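Local structure of alpha-glucosidase ([Eubacterium] rectale, 6PNR) at residues Asn100-Arg105 / Glu204-Ile209; Thr135-Val140 / Gly392-Thr397; Gln231-Asp236 / Glu564-Gly569; Leu362-Ala367 / Cys401-Lys406; Gly446-Cys451 / Met482-Thr487. The protein is a sulfoquinovosidase of glycoside hydrolase family 31 that probably hydrolyses the glycosidic bond of alpha-sulfoquinovosides derived from sulfolipid. All coordinates share one frame; numbering follows the deposited sequence.

In the fold
Interaction 1 opens first, at 100-105, and closes at 204-209, joining the two facing sheets of the N-terminal beta-sandwich. Interaction 2 crosses interactions 1, 3 and 4: 135-140, between the two segments of interaction 1, runs from the N-terminal region to meet the barrel loop 392-397. Interaction 3 spans most of the barrel, from 231-236, which leads into strand 242-245, to the last turn of helix 538-568. Interactions 4 and 5 both lie within that span. Interaction 4 touches interaction 2 through Leu-395 and Leu-402, tying the start of helix 365-380 to the loop before helix 408-429. Interaction 5 joins short helix 447-450 to the end of helix 469-481 and meets interaction 3 at Gln-231.

Interaction 1 (Asn100-Arg105 / Glu204-Ile209); sequences NRFWFR and EVPKQI
Phe-102, Ile-209 and Phe-104 pack where the two antiparallel sheets of the N-terminal beta-sandwich face each other, strand 101-107 belonging to one sheet and strand 208-213 to the other. No hydrogen bond crosses between the segments, and the contact is made chiefly by apolar groups. Phe-102 points its ring toward 204-209, CG anti to the backbone N (chi1 -176°), and Pro-206 crosses it at about a right angle. The proline CD lies over one ring face in a CH-pi contact, 3.5 Å from the Phe-102 ring centroid. Val-205 adds a looser touch, its CG1 4.3 Å from Phe-102 CD1. Glu-204 brings its backbone O to 3.3 Å from Phe-102 CB, while its carboxylate OE2 is hydrogen-bonded to Ser-184 OG. Phe-92 on strand 87-94 meets the Phe-102 ring edge-to-face. At the start of the strand, Asn-100 and Arg-101 both face Gly-32 in a classic beta bulge. Two residues beyond Phe-102 on the same side of the strand, Phe-104 is approached tip to tip by Ile-209. The isoleucine CD1 sits over one face of that ring, 3.6 Å from its centroid and nearest to Phe-104 CG at 3.5 Å.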
# COMPACT_ATOMS: atom_id res chain seq x y z
N ASN A 100 -4.02 25.53 -0.11
CA ASN A 100 -2.79 24.90 -0.56
C ASN A 100 -3.04 23.64 -1.38
O ASN A 100 -2.10 22.88 -1.63
CB ASN A 100 -1.85 24.60 0.62
CG ASN A 100 -2.43 23.58 1.61
OD1 ASN A 100 -3.50 23.02 1.41
ND2 ASN A 100 -1.69 23.33 2.67
N ARG A 101 -4.27 23.42 -1.84
CA ARG A 101 -4.60 22.30 -2.71
C ARG A 101 -5.49 22.81 -3.83
O ARG A 101 -6.46 23.53 -3.59
CB ARG A 101 -5.31 21.17 -1.96
CG ARG A 101 -4.49 20.51 -0.83
CD ARG A 101 -3.27 19.75 -1.34
NE ARG A 101 -2.52 19.09 -0.26
CZ ARG A 101 -1.41 19.58 0.29
NH1 ARG A 101 -0.91 20.74 -0.14
NH2 ARG A 101 -0.79 18.92 1.26
N PHE A 102 -5.15 22.41 -5.06
CA PHE A 102 -5.76 22.94 -6.27
C PHE A 102 -6.03 21.77 -7.21
O PHE A 102 -5.10 21.05 -7.59
CB PHE A 102 -4.81 23.97 -6.91
CG PHE A 102 -5.35 24.67 -8.12
CD1 PHE A 102 -6.06 25.85 -7.99
CD2 PHE A 102 -5.11 24.17 -9.40
CE1 PHE A 102 -6.54 26.51 -9.11
CE2 PHE A 102 -5.58 24.83 -10.53
CZ PHE A 102 -6.30 26.00 -10.38
N TRP A 103 -7.30 21.55 -7.55
CA TRP A 103 -7.68 20.49 -8.48
C TRP A 103 -8.28 21.13 -9.73
O TRP A 103 -9.29 21.83 -9.64
CB TRP A 103 -8.68 19.53 -7.85
CG TRP A 103 -8.18 18.65 -6.73
CD1 TRP A 103 -7.68 17.37 -6.84
CD2 TRP A 103 -8.19 18.95 -5.33
NE1 TRP A 103 -7.37 16.88 -5.60
CE2 TRP A 103 -7.68 17.83 -4.66
CE3 TRP A 103 -8.58 20.07 -4.58
CZ2 TRP A 103 -7.54 17.79 -3.27
CZ3 TRP A 103 -8.46 20.02 -3.22
CH2 TRP A 103 -7.94 18.89 -2.57
N PHE A 104 -7.66 20.87 -10.87
CA PHE A 104 -8.08 21.43 -12.15
C PHE A 104 -8.59 20.29 -13.02
O PHE A 104 -7.90 19.28 -13.21
CB PHE A 104 -6.91 22.15 -12.85
CG PHE A 104 -7.30 22.85 -14.13
CD1 PHE A 104 -7.81 24.13 -14.09
CD2 PHE A 104 -7.16 22.22 -15.35
CE1 PHE A 104 -8.18 24.78 -15.26
CE2 PHE A 104 -7.53 22.86 -16.53
CZ PHE A 104 -8.03 24.15 -16.48
N ARG A 105 -9.81 20.43 -13.54
CA ARG A 105 -10.40 19.39 -14.36
C ARG A 105 -10.34 19.72 -15.84
O ARG A 105 -10.55 20.87 -16.25
CB ARG A 105 -11.84 19.13 -13.94
CG ARG A 105 -11.89 18.42 -12.60
CD ARG A 105 -13.21 17.75 -12.43
NE ARG A 105 -13.25 16.92 -11.24
CZ ARG A 105 -14.35 16.30 -10.84
NH1 ARG A 105 -15.46 16.45 -11.54
NH2 ARG A 105 -14.34 15.55 -9.76
N GLU A 204 -0.26 23.59 -4.65
CA GLU A 204 -0.23 25.04 -4.57
C GLU A 204 -1.21 25.54 -5.62
O GLU A 204 -1.64 24.78 -6.50
CB GLU A 204 1.16 25.61 -4.84
CG GLU A 204 1.51 25.67 -6.32
CD GLU A 204 2.84 26.35 -6.58
OE1 GLU A 204 3.37 26.99 -5.64
OE2 GLU A 204 3.37 26.23 -7.71
N VAL A 205 -1.57 26.82 -5.53
CA VAL A 205 -2.26 27.44 -6.66
C VAL A 205 -1.22 27.69 -7.74
O VAL A 205 -0.30 28.50 -7.53
CB VAL A 205 -2.97 28.74 -6.24
CG1 VAL A 205 -3.61 29.39 -7.45
CG2 VAL A 205 -4.01 28.46 -5.14
N PRO A 206 -1.31 27.04 -8.90
CA PRO A 206 -0.26 27.20 -9.91
C PRO A 206 -0.32 28.56 -10.58
O PRO A 206 -1.40 29.12 -10.77
CB PRO A 206 -0.57 26.08 -10.91
CG PRO A 206 -2.05 25.95 -10.83
CD PRO A 206 -2.42 26.21 -9.38
N LYS A 207 0.86 29.07 -10.95
CA LYS A 207 0.92 30.36 -11.64
C LYS A 207 0.10 30.34 -12.92
O LYS A 207 -0.60 31.31 -13.23
CB LYS A 207 2.37 30.72 -11.97
CG LYS A 207 3.15 31.31 -10.82
CD LYS A 207 4.58 31.67 -11.23
CE LYS A 207 5.48 30.44 -11.32
NZ LYS A 207 5.72 29.78 -9.99
N GLN A 208 0.15 29.25 -13.67
CA GLN A 208 -0.39 29.26 -15.02
C GLN A 208 -0.57 27.84 -15.51
O GLN A 208 0.20 26.94 -15.16
CB GLN A 208 0.54 30.03 -15.98
CG GLN A 208 0.07 30.06 -17.41
CD GLN A 208 1.13 30.63 -18.35
OE1 GLN A 208 1.88 29.88 -18.99
NE2 GLN A 208 1.20 31.95 -18.44
N ILE A 209 -1.61 27.65 -16.31
CA ILE A 209 -1.79 26.44 -17.10
C ILE A 209 -1.73 26.84 -18.56
O ILE A 209 -2.34 27.84 -18.96
CB ILE A 209 -3.09 25.71 -16.74
CG1 ILE A 209 -2.96 25.08 -15.34
CG2 ILE A 209 -3.43 24.65 -17.81
CD1 ILE A 209 -4.21 24.38 -14.82

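Interaction 2 (Thr135-Val140 / Gly392-Thr397); sequences TSEPGV and GEYLPT
Thr-135 meets Glu-393 at about a right angle, its OG1 resting 3.2 Å from the methylene carbon CG of Glu-393. This is a van der Waals touch; the hydroxyl has its polar partner in the carbonyl oxygen of Asn-166. At Ser-136 it is the backbone that makes contact, its CA 3.7 Å from Glu-393 CB, while the side chain points away and OG donates to Glu-137 O. Glu-137 then turns back toward the barrel loop. Its chain is bent at chi2 (-79°), which carries the carboxylate to the hydroxyl of Tyr-394. Tyr-394 OH donates to Glu-137 OE2 over 2.5 Å, a short bond that reaches the oxygen from its anti side, and the carboxylate stands perpendicular to the phenol ring, with OE2 at the ring edge near its plane. The ring is itself held by stacking on Phe-352 and by Phe-391, a residue of the inhibitor pocket. Glu-393 turns its carboxylate away from 135-140, where OE2 binds Asn-166 ND2 and forms a salt bridge with Arg-441 NE, Arg-441 also lining that pocket. Glu-137 has a long, weak ion pair with the same guanidinium. Here the N-terminal region meets a TIM-barrel loop, two carboxylates, Glu-137 OE2 and Glu-393 OE1 5.1 Å apart, sharing the surroundings of one arginine. The arginine, and the phenol bond on Glu-137, would probably help to stabilise both negative charges, consistent with a second shell positioning Arg-441 beside the inhibitor, the Glu-137 side chain being about 6 Å from the bound aza-sugar.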
# COMPACT_ATOMS: atom_id res chain seq x y z
N THR A 135 10.02 13.83 -8.10
CA THR A 135 11.24 13.13 -8.50
C THR A 135 11.79 12.35 -7.31
O THR A 135 11.76 12.82 -6.17
CB THR A 135 12.29 14.11 -9.06
OG1 THR A 135 13.47 13.39 -9.45
CG2 THR A 135 12.66 15.21 -8.07
N SER A 136 12.23 11.12 -7.57
CA SER A 136 12.70 10.26 -6.49
C SER A 136 13.45 9.10 -7.11
O SER A 136 13.46 8.92 -8.33
CB SER A 136 11.55 9.75 -5.61
OG SER A 136 10.82 8.71 -6.27
N GLU A 137 14.07 8.28 -6.27
CA GLU A 137 14.48 6.98 -6.75
C GLU A 137 13.27 6.29 -7.39
O GLU A 137 12.16 6.34 -6.83
CB GLU A 137 15.04 6.13 -5.60
CG GLU A 137 16.40 6.60 -5.10
CD GLU A 137 17.53 6.14 -6.01
OE1 GLU A 137 17.31 5.27 -6.88
OE2 GLU A 137 18.65 6.68 -5.87
N PRO A 138 13.43 5.68 -8.57
CA PRO A 138 12.28 5.10 -9.27
C PRO A 138 11.81 3.78 -8.71
O PRO A 138 10.77 3.27 -9.16
CB PRO A 138 12.82 4.93 -10.70
CG PRO A 138 14.27 4.60 -10.46
CD PRO A 138 14.69 5.49 -9.32
N GLY A 139 12.52 3.19 -7.76
CA GLY A 139 12.17 1.88 -7.25
C GLY A 139 13.05 0.79 -7.84
O GLY A 139 13.51 0.86 -8.98
N VAL A 140 13.30 -0.24 -7.03
CA VAL A 140 13.97 -1.46 -7.49
C VAL A 140 12.92 -2.55 -7.62
O VAL A 140 12.33 -2.97 -6.61
CB VAL A 140 15.08 -1.89 -6.52
CG1 VAL A 140 15.74 -3.16 -7.05
CG2 VAL A 140 16.10 -0.77 -6.33
N GLY A 392 20.01 14.27 -8.33
CA GLY A 392 19.11 15.41 -8.37
C GLY A 392 17.76 15.16 -7.72
O GLY A 392 16.95 16.09 -7.67
N GLU A 393 17.50 13.96 -7.20
CA GLU A 393 16.19 13.57 -6.68
C GLU A 393 16.09 13.61 -5.17
O GLU A 393 15.01 13.34 -4.63
CB GLU A 393 15.81 12.15 -7.13
CG GLU A 393 16.12 11.79 -8.58
CD GLU A 393 17.54 11.27 -8.76
OE1 GLU A 393 18.34 11.40 -7.81
OE2 GLU A 393 17.86 10.73 -9.84
N TYR A 394 17.17 13.91 -4.46
CA TYR A 394 17.26 13.59 -3.03
C TYR A 394 17.05 14.79 -2.13
O TYR A 394 17.50 14.76 -0.98
CB TYR A 394 18.62 12.98 -2.70
CG TYR A 394 18.80 11.50 -2.92
CD1 TYR A 394 18.67 10.95 -4.18
CD2 TYR A 394 19.16 10.66 -1.87
CE1 TYR A 394 18.86 9.60 -4.39
CE2 TYR A 394 19.37 9.30 -2.07
CZ TYR A 394 19.21 8.78 -3.34
OH TYR A 394 19.40 7.44 -3.57
N LEU A 395 16.43 15.86 -2.60
CA LEU A 395 16.29 17.01 -1.70
C LEU A 395 15.25 16.70 -0.64
O LEU A 395 14.09 16.42 -0.98
CB LEU A 395 15.92 18.29 -2.45
CG LEU A 395 15.91 19.56 -1.57
CD1 LEU A 395 17.32 20.09 -1.36
CD2 LEU A 395 15.04 20.65 -2.18
N PRO A 396 15.60 16.74 0.64
CA PRO A 396 14.61 16.46 1.69
C PRO A 396 13.64 17.61 1.85
O PRO A 396 13.82 18.70 1.31
CB PRO A 396 15.46 16.24 2.94
CG PRO A 396 16.72 16.99 2.67
CD PRO A 396 16.93 17.02 1.19
N THR A 397 12.57 17.36 2.61
CA THR A 397 11.56 18.37 2.85
C THR A 397 11.36 18.67 4.33
O THR A 397 10.55 19.54 4.66
CB THR A 397 10.21 17.92 2.27
OG1 THR A 397 9.76 16.75 2.97
CG2 THR A 397 10.32 17.62 0.78

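Interaction 3 (Gln231-Asp236 / Glu564-Gly569); sequences QPKLPD and ENADSG
Gln-231 and Asn-565 join side chain to side chain through one nearly straight hydrogen bond, Asn-565 ND2 donating to Gln-231 OE1 over 2.9 Å at 174°. The glutamine gets there by bending at chi2 (91°), which curls its amide back beside its own backbone. Asn-565 instead extends from the helix with CG anti to the backbone N. The acceptor lies in the plane of the asparagine amide, but the donor stands above the plane of the glutamine carbonyl, and the two amide planes are 45° apart. Gln-231 OE1 also accepts from Gly-485 N, and its NE2 donates to the carbonyls of Gln-448 and Gly-483, so neighbours fix which way round the amide sits. A leucine in place of Asn-565 would probably leave Gln-231 OE1 with one donor fewer and water 3, which bridges Asn-565 ND2 to Pro-232 O, without its helix-side mate. Beside this pair, Ala-566 presses its CB to 3.2 Å from Gln-231 O and makes a CA-H...O contact with the same oxygen, while Lys-233 CG covers the methyl, Ala-566 CB, from 3.9 Å. Two more waters bridge the backbones. Water 1 accepts from Gln-231 N at 2.8 Å and donates to Asn-565 O; water 2 donates both to Gln-231 O and, at 2.7 Å, to Ala-566 O. The contact joins the lead-in to strand 242-245 with the last turns of helix 538-568, as expected where the beginning and end of a TIM barrel meet.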
# COMPACT_ATOMS: atom_id res chain seq x y z
N GLN A 231 17.46 20.17 -27.65
CA GLN A 231 18.81 19.71 -27.36
C GLN A 231 19.75 20.04 -28.53
O GLN A 231 19.32 20.10 -29.68
CB GLN A 231 18.82 18.19 -27.12
CG GLN A 231 17.98 17.73 -25.90
CD GLN A 231 16.54 17.41 -26.26
OE1 GLN A 231 16.27 16.43 -26.96
NE2 GLN A 231 15.60 18.24 -25.79
N PRO A 232 21.04 20.24 -28.26
CA PRO A 232 22.00 20.36 -29.36
C PRO A 232 22.18 19.02 -30.05
O PRO A 232 21.76 17.97 -29.55
CB PRO A 232 23.30 20.80 -28.68
CG PRO A 232 22.97 21.00 -27.23
CD PRO A 232 21.70 20.29 -26.95
N LYS A 233 22.83 19.05 -31.21
CA LYS A 233 23.30 17.81 -31.81
C LYS A 233 24.34 17.16 -30.90
O LYS A 233 25.05 17.83 -30.14
CB LYS A 233 23.90 18.09 -33.19
CG LYS A 233 22.89 18.71 -34.15
CD LYS A 233 23.41 18.79 -35.59
CE LYS A 233 24.64 19.68 -35.70
NZ LYS A 233 25.20 19.65 -37.10
N LEU A 234 24.41 15.83 -30.97
CA LEU A 234 25.44 15.11 -30.24
C LEU A 234 26.80 15.30 -30.93
O LEU A 234 26.87 15.42 -32.15
CB LEU A 234 25.11 13.62 -30.17
CG LEU A 234 23.92 13.21 -29.31
CD1 LEU A 234 23.60 11.75 -29.55
CD2 LEU A 234 24.21 13.46 -27.83
N PRO A 235 27.89 15.29 -30.16
CA PRO A 235 29.23 15.39 -30.78
C PRO A 235 29.46 14.28 -31.79
O PRO A 235 29.03 13.14 -31.59
CB PRO A 235 30.18 15.27 -29.59
CG PRO A 235 29.37 15.66 -28.38
CD PRO A 235 27.96 15.21 -28.69
N ASP A 236 30.15 14.62 -32.89
CA ASP A 236 30.40 13.62 -33.93
C ASP A 236 31.12 12.39 -33.38
O ASP A 236 30.94 11.29 -33.92
CB ASP A 236 31.22 14.22 -35.08
CG ASP A 236 30.35 14.71 -36.22
OD1 ASP A 236 29.15 14.37 -36.25
OD2 ASP A 236 30.87 15.45 -37.09
N GLU A 564 17.56 16.28 -36.82
CA GLU A 564 16.13 16.58 -36.84
C GLU A 564 15.61 16.90 -35.45
O GLU A 564 14.81 17.83 -35.27
CB GLU A 564 15.35 15.41 -37.45
CG GLU A 564 13.87 15.70 -37.74
CD GLU A 564 13.11 14.51 -38.33
OE1 GLU A 564 13.74 13.49 -38.66
OE2 GLU A 564 11.86 14.61 -38.44
N ASN A 565 16.05 16.14 -34.44
CA ASN A 565 15.66 16.44 -33.07
C ASN A 565 16.10 17.84 -32.66
O ASN A 565 15.32 18.60 -32.08
CB ASN A 565 16.26 15.39 -32.11
CG ASN A 565 15.84 15.63 -30.68
OD1 ASN A 565 14.66 15.52 -30.35
ND2 ASN A 565 16.79 15.99 -29.82
N ALA A 566 17.35 18.20 -32.97
CA ALA A 566 17.85 19.53 -32.61
C ALA A 566 17.12 20.64 -33.37
O ALA A 566 16.99 21.75 -32.85
CB ALA A 566 19.36 19.62 -32.87
N ASP A 567 16.63 20.36 -34.58
CA ASP A 567 15.98 21.38 -35.40
C ASP A 567 14.48 21.48 -35.19
O ASP A 567 13.90 22.53 -35.48
CB ASP A 567 16.24 21.12 -36.89
CG ASP A 567 17.70 21.28 -37.27
OD1 ASP A 567 18.44 21.96 -36.53
OD2 ASP A 567 18.10 20.72 -38.32
N SER A 568 13.81 20.42 -34.73
CA SER A 568 12.36 20.48 -34.62
C SER A 568 11.79 19.79 -33.40
O SER A 568 10.58 19.91 -33.17
CB SER A 568 11.71 19.85 -35.87
OG SER A 568 12.06 18.48 -35.94
N GLY A 569 12.57 19.03 -32.64
CA GLY A 569 12.00 18.39 -31.48
C GLY A 569 11.33 17.06 -31.76
O GLY A 569 10.72 16.50 -30.84
O HOH W 1 15.52 18.88 -29.24
O HOH W 2 18.75 22.71 -31.03
O HOH W 3 19.35 16.64 -30.86

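Interaction 4 (Leu362-Ala367 / Cys401-Lys406); sequences LTNPEA and CLYSGK
Tyr-403 lays its ring against the side-chain amide of Asn-364 at the protein surface, the two planes 24° apart and stacked, with OD1 over one ring face toward its rim. Nearer the backbones, Asn-364 CB sits 3.7 Å from Tyr-403 CB, and at the far part of the ring Pro-365 crosses the tyrosine at about a right angle, its CD 3.6 Å from Tyr-403 CE1. Thr-363 supplies the polar link: Ser-404 N donates to Thr-363 OG1 over 3.1 Å with an angle of 148°. The threonine oxygen occupies the crowded position between its own backbone N and carbonyl carbon (chi1 74°), which directs it at the turn, and Thr-363 CB rests 3.8 Å from Ser-404 CB. Both partners belong to local motifs. Asn-364 is the N-cap of helix 365-380 in the barrel domain, its OD1 accepting from Glu-366 N at 2.9 Å, so the same amide caps the helix and carries the ring. On the other segment, Leu-402 to Gly-405 form a type I beta turn closed by Gly-405 N on Leu-402 O at 2.7 Å, overlapped by an ST turn that starts at Ser-404, whose OG accepts from Lys-406 N at 3.1 Å. Further out, Asp-361 ties the two sides together, OD1 being hydrogen-bonded to Thr-363 OG1 and OD2 to Tyr-403 N. Glu-411 of helix 408-429 binds Ser-404 OG, and Trp-415 of that helix lies against both Thr-363 and Leu-402.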
# COMPACT_ATOMS: atom_id res chain seq x y z
N LEU A 362 22.08 24.87 -4.94
CA LEU A 362 22.08 25.41 -6.29
C LEU A 362 21.22 26.66 -6.44
O LEU A 362 21.30 27.31 -7.48
CB LEU A 362 21.61 24.33 -7.27
CG LEU A 362 22.51 23.10 -7.36
CD1 LEU A 362 21.93 22.10 -8.34
CD2 LEU A 362 23.93 23.48 -7.76
N THR A 363 20.41 27.00 -5.44
CA THR A 363 19.63 28.24 -5.49
C THR A 363 20.41 29.44 -5.01
O THR A 363 19.97 30.58 -5.22
CB THR A 363 18.35 28.11 -4.65
OG1 THR A 363 18.67 28.18 -3.26
CG2 THR A 363 17.65 26.80 -4.94
N ASN A 364 21.54 29.22 -4.36
CA ASN A 364 22.47 30.28 -3.99
C ASN A 364 23.34 30.56 -5.20
O ASN A 364 24.15 29.71 -5.59
CB ASN A 364 23.32 29.85 -2.78
CG ASN A 364 24.33 30.90 -2.36
OD1 ASN A 364 24.71 31.76 -3.15
ND2 ASN A 364 24.76 30.83 -1.11
N PRO A 365 23.21 31.74 -5.83
CA PRO A 365 23.99 31.99 -7.05
C PRO A 365 25.48 31.82 -6.86
O PRO A 365 26.16 31.35 -7.79
CB PRO A 365 23.62 33.44 -7.41
CG PRO A 365 22.29 33.67 -6.75
CD PRO A 365 22.34 32.88 -5.48
N GLU A 366 26.02 32.16 -5.69
CA GLU A 366 27.45 31.98 -5.44
C GLU A 366 27.83 30.51 -5.44
O GLU A 366 28.83 30.11 -6.04
CB GLU A 366 27.83 32.64 -4.11
CG GLU A 366 27.57 34.13 -4.06
CD GLU A 366 28.31 34.82 -2.93
OE1 GLU A 366 28.93 34.12 -2.10
OE2 GLU A 366 28.28 36.07 -2.88
N ALA A 367 27.03 29.68 -4.75
CA ALA A 367 27.27 28.24 -4.76
C ALA A 367 27.09 27.65 -6.16
O ALA A 367 27.84 26.76 -6.56
CB ALA A 367 26.34 27.56 -3.75
N CYS A 401 16.70 24.50 4.61
CA CYS A 401 16.56 25.90 4.23
C CYS A 401 17.39 26.16 2.98
O CYS A 401 18.56 25.78 2.92
CB CYS A 401 17.00 26.84 5.37
SG CYS A 401 16.07 26.67 6.93
N LEU A 402 16.77 26.79 1.99
CA LEU A 402 17.42 27.14 0.74
C LEU A 402 17.57 28.65 0.62
O LEU A 402 16.70 29.41 1.06
CB LEU A 402 16.61 26.59 -0.44
CG LEU A 402 16.43 25.10 -0.18
CD1 LEU A 402 15.32 24.55 -1.02
CD2 LEU A 402 17.74 24.36 -0.44
N TYR A 403 18.67 29.07 0.01
CA TYR A 403 18.92 30.48 -0.24
C TYR A 403 17.74 31.15 -0.93
O TYR A 403 17.44 32.32 -0.66
CB TYR A 403 20.18 30.63 -1.09
CG TYR A 403 20.59 32.06 -1.36
CD1 TYR A 403 20.04 32.77 -2.42
CD2 TYR A 403 21.53 32.70 -0.56
CE1 TYR A 403 20.42 34.09 -2.68
CE2 TYR A 403 21.91 34.01 -0.80
CZ TYR A 403 21.35 34.71 -1.86
OH TYR A 403 21.72 36.01 -2.11
N SER A 404 17.05 30.44 -1.83
CA SER A 404 15.88 31.02 -2.47
C SER A 404 14.81 31.42 -1.47
O SER A 404 13.94 32.24 -1.80
CB SER A 404 15.27 30.05 -3.47
OG SER A 404 14.66 28.98 -2.77
N GLY A 405 14.83 30.85 -0.26
CA GLY A 405 13.77 31.04 0.70
C GLY A 405 12.47 30.32 0.38
O GLY A 405 11.54 30.38 1.20
N LYS A 406 12.38 29.66 -0.77
CA LYS A 406 11.20 28.88 -1.10
C LYS A 406 11.17 27.58 -0.30
O LYS A 406 12.20 27.09 0.17
CB LYS A 406 11.17 28.57 -2.60
CG LYS A 406 11.07 29.81 -3.48
CD LYS A 406 10.88 29.45 -4.95
CE LYS A 406 10.72 30.68 -5.82
NZ LYS A 406 10.25 30.35 -7.20

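Interaction 5 (Gly446-Cys451 / Met482-Thr487); sequences GSQKYC and MGCGLT
Gln-448 leaves its helix with CG anti to the carbonyl carbon (chi1 -66°) and bends at chi2 (79°), which sets its amide against Met-482 and Gly-483. There helix 469-481 ends in a Schellman motif, with Gly-483 in the positive-phi position. The amide NE2 donates to Met-482 O over a short 2.7 Å at 161°, nearly in its own plane, so a carbonyl at the helix C-terminal end gains a side-chain donor. The amide oxygen turns back to its own helix: OE1 accepts from Gly-446 N at 3.0 Å, in the carbonyl plane, and Gly-446 is the N-cap of the short helix 447-450. One amide thus links the start of one helix with the end of another in the buried interior of the barrel domain, and NE2 also donates to Gln-169 OE1 from the N-terminal region. An alanine here would probably leave Met-482 O and Gly-446 N without these partners and open a gap against Gly-483. That glycine has two reasons to lack a side chain: its backbone angles would jam a CB against the preceding carbonyl O, and a CB would lie only 3.2 Å from Gln-448 CG. Gly-483 O is 3.6 Å from that same CG. Beside it, the sulfur of Cys-484 packs on the helix, SG lying 4.3 Å from Ser-447 CB and 3.9 Å from Gln-448 CG.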
# COMPACT_ATOMS: atom_id res chain seq x y z
N GLY A 446 12.04 22.04 -18.47
CA GLY A 446 13.27 22.74 -18.78
C GLY A 446 14.43 21.83 -19.09
O GLY A 446 15.41 22.28 -19.70
N SER A 447 14.35 20.56 -18.69
CA SER A 447 15.39 19.61 -19.09
C SER A 447 15.52 19.51 -20.59
O SER A 447 16.58 19.11 -21.09
CB SER A 447 15.11 18.22 -18.51
OG SER A 447 15.29 18.24 -17.11
N GLN A 448 14.46 19.86 -21.33
CA GLN A 448 14.50 19.85 -22.78
C GLN A 448 15.60 20.75 -23.32
O GLN A 448 16.20 20.45 -24.35
CB GLN A 448 13.14 20.28 -23.35
CG GLN A 448 11.96 19.31 -23.06
CD GLN A 448 11.38 19.45 -21.65
OE1 GLN A 448 11.88 20.22 -20.84
NE2 GLN A 448 10.32 18.70 -21.37
N LYS A 449 15.86 21.87 -22.64
CA LYS A 449 16.93 22.78 -23.01
C LYS A 449 18.26 22.41 -22.37
O LYS A 449 19.29 22.36 -23.05
CB LYS A 449 16.59 24.23 -22.62
CG LYS A 449 17.73 25.20 -22.96
CD LYS A 449 17.46 26.65 -22.58
CE LYS A 449 18.65 27.53 -23.04
NZ LYS A 449 18.50 28.98 -22.68
N TYR A 450 18.24 22.13 -21.06
CA TYR A 450 19.45 22.10 -20.24
C TYR A 450 20.10 20.73 -20.14
O TYR A 450 21.18 20.62 -19.55
CB TYR A 450 19.14 22.59 -18.83
CG TYR A 450 18.73 24.03 -18.77
CD1 TYR A 450 19.49 25.01 -19.39
CD2 TYR A 450 17.57 24.41 -18.10
CE1 TYR A 450 19.12 26.35 -19.34
CE2 TYR A 450 17.19 25.74 -18.05
CZ TYR A 450 17.96 26.70 -18.67
OH TYR A 450 17.58 28.01 -18.62
N CYS A 451 19.50 19.69 -20.66
CA CYS A 451 20.10 18.36 -20.60
C CYS A 451 20.45 17.92 -22.01
O CYS A 451 19.56 17.79 -22.85
CB CYS A 451 19.15 17.38 -19.92
SG CYS A 451 19.71 15.68 -19.98
N MET A 482 7.60 14.32 -24.29
CA MET A 482 7.82 15.52 -23.51
C MET A 482 8.87 16.45 -24.12
O MET A 482 9.15 17.49 -23.53
CB MET A 482 8.26 15.16 -22.08
CG MET A 482 7.27 14.28 -21.36
SD MET A 482 5.82 15.20 -20.77
CE MET A 482 4.69 15.14 -22.18
N GLY A 483 9.44 16.10 -25.28
CA GLY A 483 10.45 16.94 -25.90
C GLY A 483 11.88 16.62 -25.53
O GLY A 483 12.79 17.37 -25.94
N CYS A 484 12.13 15.56 -24.76
CA CYS A 484 13.49 15.06 -24.52
C CYS A 484 13.72 13.94 -25.53
O CYS A 484 13.38 12.78 -25.28
CB CYS A 484 13.67 14.60 -23.08
SG CYS A 484 13.72 15.98 -21.91
N GLY A 485 14.30 14.30 -26.68
CA GLY A 485 14.41 13.44 -27.83
C GLY A 485 15.67 12.61 -27.93
O GLY A 485 15.79 11.80 -28.87
N LEU A 486 16.61 12.78 -27.01
CA LEU A 486 17.84 11.99 -26.98
C LEU A 486 17.90 11.21 -25.68
O LEU A 486 17.92 11.81 -24.61
CB LEU A 486 19.08 12.88 -27.09
CG LEU A 486 19.11 13.89 -28.23
CD1 LEU A 486 20.42 14.68 -28.17
CD2 LEU A 486 18.98 13.18 -29.53
N THR A 487 17.94 9.89 -25.77
CA THR A 487 18.07 9.09 -24.56
C THR A 487 18.80 7.79 -24.87
O THR A 487 19.05 7.46 -26.04
CB THR A 487 16.71 8.84 -23.90
OG1 THR A 487 16.91 8.35 -22.56
CG2 THR A 487 15.88 7.85 -24.71